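Local coordinates for protein malate dehydrogenase (Pyrococcus horikoshii, PDB 1V9N) that catalyses the reversible NAD-dependent oxidation of (S)-malate to oxaloacetate, working as a homodimer of the LDH2/MDH2 oxidoreductase family, at residues V14-L19 and N43-D48; L30-E35 and D65-G70; Q58-Y63 and N349-R354; S86-D91 and M105-K110; Q98-R103 and V120-S125. All coordinates share one frame; numbering follows the deposited sequence.

In the fold
Contacts 1, 2 and 3 join helices near the start and end of the chain, whereas contacts 4 and 5 pack two levels of helix 97-115 against neighbouring strands of the mixed sheet. Contact 5 lies deepest, about 13 Å from the chain centre, and contacts 2 and 3 are the most peripheral, at about 20 Å. Helix 34-49 is shared by contacts 1 and 2, and helix 60-69 by contacts 2 and 3. Aliphatic packing dominates throughout, with no hydrogen bond across any of the five. Contacts 1 and 5 add a buried oxygen bonded outside the pair, while contacts 2 and 3 have exposed rims and touch through a long, weak ion pair of Asp65 with Arg354 and the packing of Ile68 on that arginine.

Contact 1 of 5, residues V14-L19 and N43-D48; sequences VPKDRL and NLVMAD
Lys16 crosses Val45 at about a right angle and meets it with its aliphatic stem. The lysine leaves the backbone with CG anti to N (chi1 -176°) and then bends at chi2 (-82°). That fold brings two methylenes against a single methyl: CE of Lys16 stands 3.6 Å from CG1 of Val45, and CG of Lys16 3.9 Å from the same CG1. The Val45 methyl that makes this contact is the one anti to its own backbone N; Phe20 and Ile23 also pack on this valine. The pair belongs to two consecutive helices, 16-29 and 34-49, joined by a short loop: the first turn of one, with Pro15 at the N-cap position, lies against the last turns of the other. One turn along, Leu19 crosses Asp48, its CD2 methyl 3.8 Å from OD2 of the aspartate. This carboxylate oxygen is buried, and its polar need is met by a hydrogen bond from the backbone N of Val57. Leu19 also packs on Ile340 of strand 338-341, which pairs with the strand that leads into helix 16-29, while the Asp48 side chain is about 11 Å from a bound NADPH.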
# COMPACT_ATOMS: atom_id res chain seq x y z
N VAL A 14 15.54 -21.77 -22.85
CA VAL A 14 16.79 -21.07 -23.11
C VAL A 14 17.60 -20.99 -21.82
O VAL A 14 17.12 -20.47 -20.82
CB VAL A 14 16.54 -19.64 -23.63
CG1 VAL A 14 17.87 -18.95 -23.90
CG2 VAL A 14 15.70 -19.68 -24.90
N PRO A 15 18.83 -21.51 -21.83
CA PRO A 15 19.68 -21.47 -20.64
C PRO A 15 19.75 -20.06 -20.07
O PRO A 15 20.11 -19.11 -20.77
CB PRO A 15 21.02 -21.95 -21.16
CG PRO A 15 20.62 -22.94 -22.21
CD PRO A 15 19.52 -22.20 -22.94
N LYS A 16 19.41 -19.92 -18.79
CA LYS A 16 19.43 -18.63 -18.12
C LYS A 16 20.67 -17.83 -18.49
O LYS A 16 20.57 -16.67 -18.90
CB LYS A 16 19.36 -18.85 -16.60
CG LYS A 16 19.28 -17.59 -15.76
CD LYS A 16 20.65 -16.97 -15.54
CE LYS A 16 20.56 -15.75 -14.65
NZ LYS A 16 21.88 -15.11 -14.44
N ASP A 17 21.83 -18.45 -18.34
CA ASP A 17 23.11 -17.82 -18.64
C ASP A 17 23.21 -17.36 -20.10
O ASP A 17 23.91 -16.41 -20.42
CB ASP A 17 24.24 -18.79 -18.33
CG ASP A 17 24.17 -19.33 -16.92
OD1 ASP A 17 24.43 -18.56 -15.97
OD2 ASP A 17 23.83 -20.53 -16.76
N ARG A 18 22.49 -18.06 -20.97
CA ARG A 18 22.49 -17.74 -22.39
C ARG A 18 21.65 -16.51 -22.67
O ARG A 18 22.05 -15.63 -23.44
CB ARG A 18 21.95 -18.93 -23.19
CG ARG A 18 21.93 -18.75 -24.69
CD ARG A 18 21.96 -20.10 -25.37
NE ARG A 18 23.18 -20.82 -25.02
CZ ARG A 18 23.40 -22.11 -25.28
NH1 ARG A 18 22.47 -22.83 -25.90
NH2 ARG A 18 24.55 -22.67 -24.92
N LEU A 19 20.48 -16.44 -22.05
CA LEU A 19 19.59 -15.30 -22.23
C LEU A 19 20.28 -14.05 -21.70
O LEU A 19 20.23 -12.99 -22.32
CB LEU A 19 18.27 -15.53 -21.49
CG LEU A 19 17.18 -14.48 -21.69
CD1 LEU A 19 16.80 -14.41 -23.16
CD2 LEU A 19 15.96 -14.84 -20.85
N ASN A 43 17.88 -7.57 -14.19
CA ASN A 43 16.49 -7.21 -13.91
C ASN A 43 15.50 -7.91 -14.85
O ASN A 43 14.49 -8.45 -14.40
CB ASN A 43 16.33 -5.68 -13.99
CG ASN A 43 14.89 -5.25 -14.00
OD1 ASN A 43 14.22 -5.29 -15.03
ND2 ASN A 43 14.39 -4.81 -12.84
N LEU A 44 15.80 -7.91 -16.14
CA LEU A 44 14.90 -8.54 -17.11
C LEU A 44 14.90 -10.06 -16.97
O LEU A 44 13.86 -10.70 -17.11
CB LEU A 44 15.29 -8.15 -18.54
CG LEU A 44 15.14 -6.68 -18.93
CD1 LEU A 44 15.52 -6.48 -20.40
CD2 LEU A 44 13.71 -6.23 -18.69
N VAL A 45 16.07 -10.64 -16.70
CA VAL A 45 16.18 -12.09 -16.55
C VAL A 45 15.46 -12.55 -15.29
O VAL A 45 14.83 -13.60 -15.28
CB VAL A 45 17.66 -12.55 -16.51
CG1 VAL A 45 17.74 -14.04 -16.20
CG2 VAL A 45 18.32 -12.27 -17.86
N MSE A 46 15.54 -11.76 -14.22
CA MSE A 46 14.86 -12.13 -12.99
C MSE A 46 13.37 -12.22 -13.26
O MSE A 46 12.70 -13.12 -12.76
CB MSE A 46 15.12 -11.10 -11.88
CG MSE A 46 14.38 -11.45 -10.59
SE MSE A 46 14.66 -10.19 -9.15
CE MSE A 46 16.43 -10.74 -8.65
N ALA A 47 12.84 -11.28 -14.05
CA ALA A 47 11.42 -11.27 -14.38
C ALA A 47 11.03 -12.54 -15.13
O ALA A 47 9.99 -13.14 -14.86
CB ALA A 47 11.09 -10.04 -15.23
N ASP A 48 11.86 -12.94 -16.09
CA ASP A 48 11.58 -14.15 -16.85
C ASP A 48 11.66 -15.38 -15.94
O ASP A 48 10.81 -16.27 -16.02
CB ASP A 48 12.55 -14.29 -18.02
CG ASP A 48 12.25 -13.31 -19.15
OD1 ASP A 48 11.09 -13.29 -19.62
OD2 ASP A 48 13.17 -12.58 -19.57

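Contact 2 of 5, residues L30-E35 and D65-G70; sequences LGVPEE and DGIISG
Ile67 meets the opposing segment with both of its branches. Its CG2 methyl rests 3.9 Å from CB of Leu30, and its CD1 lies 3.6 Å from CG2 of Val32, the closest approach of the contact. The division follows from chi1 of -74°, which sets the CG1 branch anti to the carbonyl carbon and leaves CG2 anti to the backbone N, so that the two arms reach different residues. Val32 presents the methyl beside its own N, and the two side chains cross at about a right angle. On the more exposed side, the CB of Ile68 points to one side while the rest of its chain comes nearer, CG1 making the closest approach at 4.0 Å from CD2 of Leu30. Both segments contain a Schellman motif: helix 16-29 ends into Gly31 and helix 60-69 into Gly70, each glycine with positive phi (98° and 83°). Part of the second cap is the bond from Gly70 N to the O of Ile67, at 3.3 Å, in the same last turn that displays Ile67 and Ile68. Pro33, at the N-cap position, then starts helix 34-49 directly after Val32. In the next shell, Leu27 of helix 16-29 and Leu74 each touch both Val32 and Ile67. Val355 of helix 342-355 packs on Leu30, and Arg354 of the same helix lies against Ile68. OG of Ser69, just before Gly70, is hydrogen-bonded to the carbonyl O of Ser272.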
# COMPACT_ATOMS: atom_id res chain seq x y z
N LEU A 30 24.99 -1.42 -28.48
CA LEU A 30 24.29 -0.15 -28.66
C LEU A 30 24.94 0.99 -27.87
O LEU A 30 24.42 2.11 -27.85
CB LEU A 30 22.81 -0.29 -28.26
CG LEU A 30 21.93 -1.10 -29.21
CD1 LEU A 30 20.63 -1.47 -28.53
CD2 LEU A 30 21.66 -0.27 -30.47
N GLY A 31 26.06 0.70 -27.22
CA GLY A 31 26.75 1.73 -26.48
C GLY A 31 26.51 1.79 -24.98
O GLY A 31 27.02 2.69 -24.30
N VAL A 32 25.73 0.86 -24.45
CA VAL A 32 25.45 0.84 -23.02
C VAL A 32 26.66 0.28 -22.28
O VAL A 32 27.14 -0.80 -22.60
CB VAL A 32 24.22 -0.06 -22.68
CG1 VAL A 32 23.99 -0.09 -21.17
CG2 VAL A 32 22.98 0.46 -23.39
N PRO A 33 27.19 1.04 -21.30
CA PRO A 33 28.36 0.56 -20.54
C PRO A 33 28.07 -0.85 -20.04
O PRO A 33 26.96 -1.15 -19.59
CB PRO A 33 28.47 1.57 -19.41
CG PRO A 33 28.02 2.85 -20.09
CD PRO A 33 26.80 2.39 -20.87
N GLU A 34 29.08 -1.72 -20.12
CA GLU A 34 28.93 -3.11 -19.72
C GLU A 34 28.30 -3.34 -18.35
O GLU A 34 27.46 -4.23 -18.20
CB GLU A 34 30.29 -3.81 -19.77
CG GLU A 34 30.25 -5.25 -19.29
CD GLU A 34 31.54 -5.99 -19.57
OE1 GLU A 34 32.62 -5.47 -19.20
OE2 GLU A 34 31.48 -7.09 -20.15
N GLU A 35 28.70 -2.57 -17.35
CA GLU A 35 28.14 -2.76 -16.02
C GLU A 35 26.66 -2.39 -15.97
O GLU A 35 25.88 -3.02 -15.26
CB GLU A 35 28.92 -1.95 -14.98
CG GLU A 35 30.35 -2.46 -14.77
CD GLU A 35 30.40 -3.97 -14.54
OE1 GLU A 35 29.76 -4.46 -13.58
OE2 GLU A 35 31.08 -4.67 -15.32
N ASP A 65 14.65 0.33 -28.80
CA ASP A 65 14.09 1.46 -29.54
C ASP A 65 14.36 2.78 -28.82
O ASP A 65 14.64 3.79 -29.46
CB ASP A 65 12.59 1.28 -29.75
CG ASP A 65 12.26 0.14 -30.70
OD1 ASP A 65 13.11 -0.18 -31.56
OD2 ASP A 65 11.14 -0.41 -30.61
N GLY A 66 14.26 2.76 -27.50
CA GLY A 66 14.50 3.97 -26.73
C GLY A 66 15.94 4.43 -26.85
O GLY A 66 16.22 5.62 -26.89
N ILE A 67 16.86 3.47 -26.90
CA ILE A 67 18.27 3.80 -27.01
C ILE A 67 18.57 4.38 -28.39
O ILE A 67 19.25 5.40 -28.52
CB ILE A 67 19.14 2.54 -26.78
CG1 ILE A 67 19.12 2.18 -25.29
CG2 ILE A 67 20.55 2.77 -27.29
CD1 ILE A 67 19.75 0.83 -24.97
N ILE A 68 18.03 3.74 -29.42
CA ILE A 68 18.22 4.18 -30.79
C ILE A 68 17.58 5.55 -31.05
O ILE A 68 18.12 6.37 -31.79
CB ILE A 68 17.66 3.13 -31.77
CG1 ILE A 68 18.56 1.89 -31.74
CG2 ILE A 68 17.54 3.71 -33.18
CD1 ILE A 68 18.05 0.72 -32.57
N SER A 69 16.44 5.82 -30.42
CA SER A 69 15.76 7.10 -30.64
C SER A 69 16.26 8.23 -29.74
O SER A 69 15.84 9.38 -29.88
CB SER A 69 14.26 6.94 -30.44
OG SER A 69 13.95 6.88 -29.06
N GLY A 70 17.15 7.91 -28.80
CA GLY A 70 17.66 8.93 -27.90
C GLY A 70 16.71 9.16 -26.73
O GLY A 70 16.89 10.11 -25.95

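Contact 3 of 5, residues Q58-Y63 and N349-R354; sequences QRLKRY and NEIAKR
Ile351 drives its CD1 methyl against the base of Lys61, 3.8 Å from its CA and 3.9 Å from its CB. Chi2 of 180° stretches the isoleucine to its full length, which carries CD1 across the gap between the two segments, whose nearest CA atoms, of Lys61 and Ile351, are 7.3 Å apart. This is the tight part of the contact, where the buried Ile351 meets the base of the lysine. On its inner flank the packing is looser: CD2 of Leu60 stands 4.4 Å from CD1 of Ile351, although the CB of each points toward the other segment. The solvent side is formed by Lys61 itself. Its CG sits in the crowded position between backbone N and carbonyl carbon (chi1 65°), and the chain beyond is extended, leading the amine away from Ile351. There NZ of Lys61 has a long, weak ion pair with Glu347, consistent with a loosely held surface charge. Arg354, also exposed, directs its CB toward the other helix but approaches the segment no closer than 6.3 Å; its NH1 has instead a long, weak ion pair with OD1 of Asp65. The contact thus joins helix 60-69, near its start at the Arg59 N-cap, to helix 342-355 near the C-terminal end of the chain. Helix 16-29 packs on both, with Phe22 and Ile23 on Leu60 and Val26 on Ile351.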
# COMPACT_ATOMS: atom_id res chain seq x y z
N GLN A 58 10.90 -9.91 -23.28
CA GLN A 58 9.88 -9.49 -24.23
C GLN A 58 9.85 -7.97 -24.34
O GLN A 58 9.27 -7.41 -25.27
CB GLN A 58 8.51 -9.99 -23.76
CG GLN A 58 7.38 -9.62 -24.70
CD GLN A 58 6.04 -9.59 -24.00
OE1 GLN A 58 5.78 -8.71 -23.17
NE2 GLN A 58 5.18 -10.55 -24.32
N ARG A 59 10.49 -7.30 -23.39
CA ARG A 59 10.53 -5.84 -23.34
C ARG A 59 11.88 -5.29 -23.76
O ARG A 59 12.15 -4.10 -23.57
CB ARG A 59 10.24 -5.38 -21.93
CG ARG A 59 8.99 -5.99 -21.37
CD ARG A 59 7.85 -5.06 -21.58
NE ARG A 59 7.35 -4.56 -20.31
CZ ARG A 59 6.41 -3.64 -20.22
NH1 ARG A 59 5.90 -3.14 -21.34
NH2 ARG A 59 5.96 -3.24 -19.04
N LEU A 60 12.74 -6.14 -24.29
CA LEU A 60 14.05 -5.69 -24.72
C LEU A 60 13.90 -4.75 -25.91
O LEU A 60 14.64 -3.77 -26.04
CB LEU A 60 14.92 -6.89 -25.11
CG LEU A 60 16.33 -6.51 -25.55
CD1 LEU A 60 17.09 -5.91 -24.37
CD2 LEU A 60 17.04 -7.75 -26.08
N LYS A 61 12.93 -5.03 -26.78
CA LYS A 61 12.70 -4.20 -27.96
C LYS A 61 12.33 -2.77 -27.56
O LYS A 61 12.62 -1.82 -28.28
CB LYS A 61 11.59 -4.80 -28.82
CG LYS A 61 10.23 -4.81 -28.16
CD LYS A 61 9.17 -5.35 -29.11
CE LYS A 61 7.79 -5.30 -28.47
NZ LYS A 61 6.72 -5.77 -29.40
N ARG A 62 11.69 -2.63 -26.40
CA ARG A 62 11.28 -1.34 -25.88
C ARG A 62 12.51 -0.50 -25.53
O ARG A 62 12.59 0.68 -25.87
CB ARG A 62 10.41 -1.52 -24.63
CG ARG A 62 10.05 -0.22 -23.91
CD ARG A 62 9.18 -0.47 -22.68
NE ARG A 62 8.63 0.78 -22.16
CZ ARG A 62 7.62 0.86 -21.29
NH1 ARG A 62 7.04 -0.24 -20.84
NH2 ARG A 62 7.18 2.05 -20.90
N TYR A 63 13.46 -1.12 -24.83
CA TYR A 63 14.67 -0.41 -24.44
C TYR A 63 15.57 -0.15 -25.63
O TYR A 63 16.20 0.90 -25.72
CB TYR A 63 15.42 -1.20 -23.36
CG TYR A 63 14.56 -1.53 -22.16
CD1 TYR A 63 13.74 -0.56 -21.59
CD2 TYR A 63 14.56 -2.80 -21.60
CE1 TYR A 63 12.93 -0.85 -20.49
CE2 TYR A 63 13.76 -3.10 -20.50
CZ TYR A 63 12.95 -2.12 -19.95
OH TYR A 63 12.17 -2.42 -18.85
N ASN A 349 15.83 -12.59 -32.12
CA ASN A 349 16.84 -12.88 -33.13
C ASN A 349 16.86 -11.78 -34.20
O ASN A 349 17.90 -11.48 -34.76
CB ASN A 349 16.59 -14.25 -33.77
CG ASN A 349 16.98 -15.39 -32.85
OD1 ASN A 349 18.08 -15.40 -32.28
ND2 ASN A 349 16.09 -16.37 -32.69
N GLU A 350 15.70 -11.18 -34.45
CA GLU A 350 15.62 -10.09 -35.42
C GLU A 350 16.39 -8.89 -34.84
O GLU A 350 17.10 -8.19 -35.56
CB GLU A 350 14.16 -9.71 -35.66
CG GLU A 350 13.96 -8.50 -36.56
CD GLU A 350 14.56 -8.68 -37.95
OE1 GLU A 350 15.81 -8.76 -38.06
OE2 GLU A 350 13.79 -8.75 -38.93
N ILE A 351 16.25 -8.67 -33.53
CA ILE A 351 16.96 -7.59 -32.86
C ILE A 351 18.46 -7.84 -32.99
O ILE A 351 19.24 -6.91 -33.24
CB ILE A 351 16.59 -7.51 -31.36
CG1 ILE A 351 15.18 -6.95 -31.20
CG2 ILE A 351 17.61 -6.64 -30.61
CD1 ILE A 351 14.73 -6.84 -29.74
N ALA A 352 18.86 -9.09 -32.81
CA ALA A 352 20.26 -9.47 -32.91
C ALA A 352 20.79 -9.18 -34.32
O ALA A 352 21.91 -8.70 -34.49
CB ALA A 352 20.43 -10.95 -32.58
N LYS A 353 19.98 -9.47 -35.33
CA LYS A 353 20.36 -9.23 -36.73
C LYS A 353 20.48 -7.73 -36.99
O LYS A 353 21.46 -7.28 -37.59
CB LYS A 353 19.31 -9.83 -37.67
CG LYS A 353 19.13 -11.34 -37.51
CD LYS A 353 17.90 -11.83 -38.24
CE LYS A 353 17.67 -13.31 -37.98
NZ LYS A 353 16.44 -13.82 -38.65
N ARG A 354 19.50 -6.97 -36.53
CA ARG A 354 19.50 -5.52 -36.72
C ARG A 354 20.75 -4.85 -36.14
O ARG A 354 21.41 -4.08 -36.83
CB ARG A 354 18.27 -4.89 -36.07
CG ARG A 354 18.21 -3.38 -36.16
CD ARG A 354 16.98 -2.81 -35.45
NE ARG A 354 16.80 -1.38 -35.70
CZ ARG A 354 16.07 -0.58 -34.94
NH1 ARG A 354 15.45 -1.06 -33.87
NH2 ARG A 354 15.96 0.71 -35.24

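Contact 4 of 5, residues S86-D91 and M105-K110; sequences SYALID and MKLAIK
A beta-alpha-beta unit, made of strand 87-91, helix 97-115 and the parallel neighbouring strand 117-125, contains this contact, in which Leu107 of the helix lies over Ala88 and Ile90 of the first strand. One methyl does the work: CD2 of Leu107 stands 3.6 Å from CB of Ala88 and 4.3 Å from CD1 of Ile90. The leucine has CG anti to its backbone N (chi1 178°), and chi2 of 63° turns CD2 to the strand. Ala88 and Ile90 are two positions apart in the strand, and the CB of each points to the helix; the approach to the alanine is the closer of the two. No polar bond spans the two segments. Val120 of the adjoining strand touches both Leu107 and Ile90, continuing the apolar layer between helix and sheet. On the reverse face of strand 87-91, Tyr87 and Leu89 point away from the helix to the dimer interface: the Tyr87 ring meets Phe290 of the second subunit, planes at about 40°, and Leu89 packs on Ile291 of that subunit, while strand 79-84 borders the strand edge.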
# COMPACT_ATOMS: atom_id res chain seq x y z
N SER A 86 19.00 10.70 5.90
CA SER A 86 18.05 9.62 5.64
C SER A 86 17.22 9.74 4.36
O SER A 86 16.26 8.99 4.18
CB SER A 86 17.11 9.45 6.83
OG SER A 86 17.81 8.96 7.96
N TYR A 87 17.57 10.66 3.47
CA TYR A 87 16.80 10.78 2.23
C TYR A 87 17.56 11.46 1.11
O TYR A 87 18.62 12.07 1.33
CB TYR A 87 15.51 11.58 2.49
CG TYR A 87 15.69 13.08 2.44
CD1 TYR A 87 15.61 13.77 1.23
CD2 TYR A 87 15.99 13.80 3.60
CE1 TYR A 87 15.84 15.15 1.18
CE2 TYR A 87 16.22 15.18 3.55
CZ TYR A 87 16.14 15.84 2.33
OH TYR A 87 16.34 17.20 2.28
N ALA A 88 17.03 11.34 -0.10
CA ALA A 88 17.61 11.97 -1.26
C ALA A 88 16.58 12.06 -2.39
O ALA A 88 15.70 11.21 -2.53
CB ALA A 88 18.83 11.20 -1.73
N LEU A 89 16.68 13.14 -3.16
CA LEU A 89 15.81 13.34 -4.31
C LEU A 89 16.78 13.28 -5.49
O LEU A 89 17.71 14.08 -5.59
CB LEU A 89 15.12 14.71 -4.24
CG LEU A 89 14.39 15.18 -5.50
CD1 LEU A 89 13.44 14.10 -6.01
CD2 LEU A 89 13.63 16.46 -5.20
N ILE A 90 16.57 12.31 -6.37
CA ILE A 90 17.44 12.08 -7.51
C ILE A 90 16.79 12.39 -8.86
O ILE A 90 15.59 12.19 -9.04
CB ILE A 90 17.85 10.57 -7.56
CG1 ILE A 90 18.54 10.16 -6.25
CG2 ILE A 90 18.71 10.30 -8.78
CD1 ILE A 90 19.78 10.94 -5.91
N ASP A 91 17.59 12.89 -9.80
CA ASP A 91 17.10 13.14 -11.15
C ASP A 91 17.87 12.13 -12.01
O ASP A 91 19.10 12.16 -12.09
CB ASP A 91 17.40 14.57 -11.62
CG ASP A 91 16.74 14.89 -12.95
OD1 ASP A 91 17.14 14.31 -13.97
OD2 ASP A 91 15.79 15.73 -12.97
N MSE A 105 18.45 2.73 -5.17
CA MSE A 105 18.24 1.77 -4.09
C MSE A 105 19.52 1.54 -3.30
O MSE A 105 19.48 1.37 -2.08
CB MSE A 105 17.71 0.44 -4.64
CG MSE A 105 17.43 -0.61 -3.56
SE MSE A 105 16.30 0.04 -2.09
CE MSE A 105 14.58 -0.53 -2.75
N LYS A 106 20.67 1.53 -3.98
CA LYS A 106 21.95 1.36 -3.31
C LYS A 106 22.14 2.51 -2.31
O LYS A 106 22.63 2.30 -1.20
CB LYS A 106 23.11 1.38 -4.31
CG LYS A 106 23.34 0.07 -5.05
CD LYS A 106 23.82 -1.01 -4.08
CE LYS A 106 24.08 -2.33 -4.80
NZ LYS A 106 24.64 -3.38 -3.89
N LEU A 107 21.75 3.72 -2.70
CA LEU A 107 21.88 4.88 -1.82
C LEU A 107 20.93 4.78 -0.64
O LEU A 107 21.28 5.14 0.49
CB LEU A 107 21.62 6.18 -2.60
CG LEU A 107 21.67 7.47 -1.77
CD1 LEU A 107 23.08 7.67 -1.21
CD2 LEU A 107 21.27 8.65 -2.65
N ALA A 108 19.71 4.31 -0.88
CA ALA A 108 18.73 4.16 0.19
C ALA A 108 19.25 3.14 1.22
O ALA A 108 19.13 3.35 2.43
CB ALA A 108 17.39 3.69 -0.38
N ILE A 109 19.82 2.04 0.74
CA ILE A 109 20.37 1.01 1.62
C ILE A 109 21.51 1.58 2.46
O ILE A 109 21.61 1.31 3.66
CB ILE A 109 20.87 -0.20 0.78
CG1 ILE A 109 19.66 -0.97 0.22
CG2 ILE A 109 21.75 -1.13 1.64
CD1 ILE A 109 20.02 -1.98 -0.86
N LYS A 110 22.37 2.39 1.84
CA LYS A 110 23.49 3.00 2.55
C LYS A 110 23.00 3.92 3.67
O LYS A 110 23.50 3.88 4.79
CB LYS A 110 24.37 3.80 1.58
CG LYS A 110 25.60 4.41 2.23
CD LYS A 110 26.48 5.10 1.20
CE LYS A 110 27.82 5.51 1.80
NZ LYS A 110 28.76 6.03 0.75

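Contact 5 of 5, residues Q98-R103 and V120-S125; sequences QVVGYR and VIARNS
The hydroxyl of Ser125 is hydrogen-bonded to NE2 of His280, which meets the polar need of this buried oxygen, and it lies against Val100: OG of Ser125 is 3.4 Å from CB, 3.6 Å from CG1 and 3.7 Å from CG2 of that valine, all apolar approaches. The contact completes the second half of the beta-alpha-beta unit, packing the first turns of helix 97-115 against the later part of strand 117-125. Nearest CA atoms are those of Val100 and Ser125, 6.6 Å apart, with the short side chain of Ser125 facing the valine. The serine turns OG anti to its own backbone N (chi1 -177°), a torsion that sets the oxygen over the branched end of the valine. His280 belongs to strand 278-285, next in the sheet, whose backbone also bonds Ala122; the serine thus links the helix-facing layer to the neighbouring strand. Between Ala122 and Ser125 the chain turns a corner at Asn124, which has positive phi (53°); the CB atoms of Ala122 and Ser125, on either side of the corner, both point to the helix. Toward the adjoining strand 87-91, NE of Arg123 forms a salt bridge with OD2 of Asp91, and ND2 of Asn124 is hydrogen-bonded to OD1 of the same carboxylate. The Ser125 side chain is about 10 Å from a bound NADPH. On the strand side of Val100, its CG1 methyl reaches CB of Ala122 at 4.0 Å.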
# COMPACT_ATOMS: atom_id res chain seq x y z
N GLN A 98 16.50 0.74 -14.90
CA GLN A 98 17.23 -0.22 -14.10
C GLN A 98 18.49 0.40 -13.47
O GLN A 98 18.82 0.12 -12.33
CB GLN A 98 17.64 -1.42 -14.96
CG GLN A 98 16.49 -2.31 -15.44
CD GLN A 98 15.71 -1.72 -16.59
OE1 GLN A 98 16.09 -0.71 -17.18
NE2 GLN A 98 14.59 -2.36 -16.94
N VAL A 99 19.17 1.26 -14.23
CA VAL A 99 20.38 1.92 -13.75
C VAL A 99 20.01 2.96 -12.70
O VAL A 99 20.61 3.01 -11.62
CB VAL A 99 21.15 2.61 -14.91
CG1 VAL A 99 22.32 3.42 -14.37
CG2 VAL A 99 21.67 1.55 -15.87
N VAL A 100 19.02 3.79 -13.01
CA VAL A 100 18.57 4.81 -12.07
C VAL A 100 18.06 4.15 -10.78
O VAL A 100 18.40 4.57 -9.67
CB VAL A 100 17.44 5.68 -12.69
CG1 VAL A 100 16.89 6.66 -11.64
CG2 VAL A 100 17.98 6.45 -13.90
N GLY A 101 17.24 3.11 -10.93
CA GLY A 101 16.70 2.41 -9.77
C GLY A 101 17.76 1.67 -8.96
O GLY A 101 17.68 1.62 -7.73
N TYR A 102 18.74 1.09 -9.64
CA TYR A 102 19.82 0.37 -8.97
C TYR A 102 20.64 1.32 -8.09
O TYR A 102 20.91 1.02 -6.93
CB TYR A 102 20.75 -0.27 -10.00
CG TYR A 102 21.88 -1.08 -9.39
CD1 TYR A 102 21.67 -2.41 -9.00
CD2 TYR A 102 23.15 -0.53 -9.21
CE1 TYR A 102 22.70 -3.17 -8.44
CE2 TYR A 102 24.19 -1.28 -8.65
CZ TYR A 102 23.95 -2.60 -8.27
OH TYR A 102 24.97 -3.37 -7.75
N ARG A 103 21.04 2.45 -8.65
CA ARG A 103 21.83 3.44 -7.92
C ARG A 103 21.02 4.10 -6.81
O ARG A 103 21.55 4.39 -5.73
CB ARG A 103 22.37 4.52 -8.86
CG ARG A 103 23.29 3.99 -9.95
CD ARG A 103 24.54 3.33 -9.36
NE ARG A 103 25.23 2.51 -10.35
CZ ARG A 103 26.28 1.74 -10.08
NH1 ARG A 103 26.78 1.69 -8.85
NH2 ARG A 103 26.84 1.01 -11.05
N VAL A 120 14.72 7.21 -0.90
CA VAL A 120 15.23 7.87 -2.09
C VAL A 120 14.13 7.90 -3.13
O VAL A 120 13.48 6.88 -3.40
CB VAL A 120 16.47 7.14 -2.66
CG1 VAL A 120 16.93 7.83 -3.94
CG2 VAL A 120 17.61 7.16 -1.64
N ILE A 121 13.90 9.07 -3.69
CA ILE A 121 12.89 9.24 -4.72
C ILE A 121 13.56 9.76 -5.98
O ILE A 121 14.47 10.59 -5.92
CB ILE A 121 11.80 10.21 -4.23
CG1 ILE A 121 11.15 9.61 -2.97
CG2 ILE A 121 10.77 10.43 -5.31
CD1 ILE A 121 10.14 10.49 -2.31
N ALA A 122 13.13 9.25 -7.12
CA ALA A 122 13.73 9.65 -8.38
C ALA A 122 12.72 10.10 -9.42
O ALA A 122 11.61 9.58 -9.49
CB ALA A 122 14.57 8.49 -8.94
N ARG A 123 13.10 11.11 -10.19
CA ARG A 123 12.26 11.61 -11.27
C ARG A 123 13.13 11.57 -12.51
O ARG A 123 14.33 11.26 -12.43
CB ARG A 123 11.82 13.05 -11.00
CG ARG A 123 12.96 14.06 -11.10
CD ARG A 123 12.49 15.46 -10.79
NE ARG A 123 13.57 16.44 -10.91
CZ ARG A 123 13.68 17.52 -10.15
NH1 ARG A 123 12.78 17.76 -9.21
NH2 ARG A 123 14.68 18.37 -10.34
N ASN A 124 12.53 11.88 -13.65
CA ASN A 124 13.23 11.91 -14.93
C ASN A 124 13.97 10.60 -15.21
O ASN A 124 15.14 10.60 -15.62
CB ASN A 124 14.20 13.10 -14.97
CG ASN A 124 14.68 13.40 -16.38
OD1 ASN A 124 14.03 13.05 -17.36
ND2 ASN A 124 15.82 14.08 -16.49
N SER A 125 13.27 9.49 -15.01
CA SER A 125 13.83 8.17 -15.25
C SER A 125 13.04 7.48 -16.38
O SER A 125 12.31 8.13 -17.13
CB SER A 125 13.75 7.34 -13.96
OG SER A 125 14.35 6.06 -14.12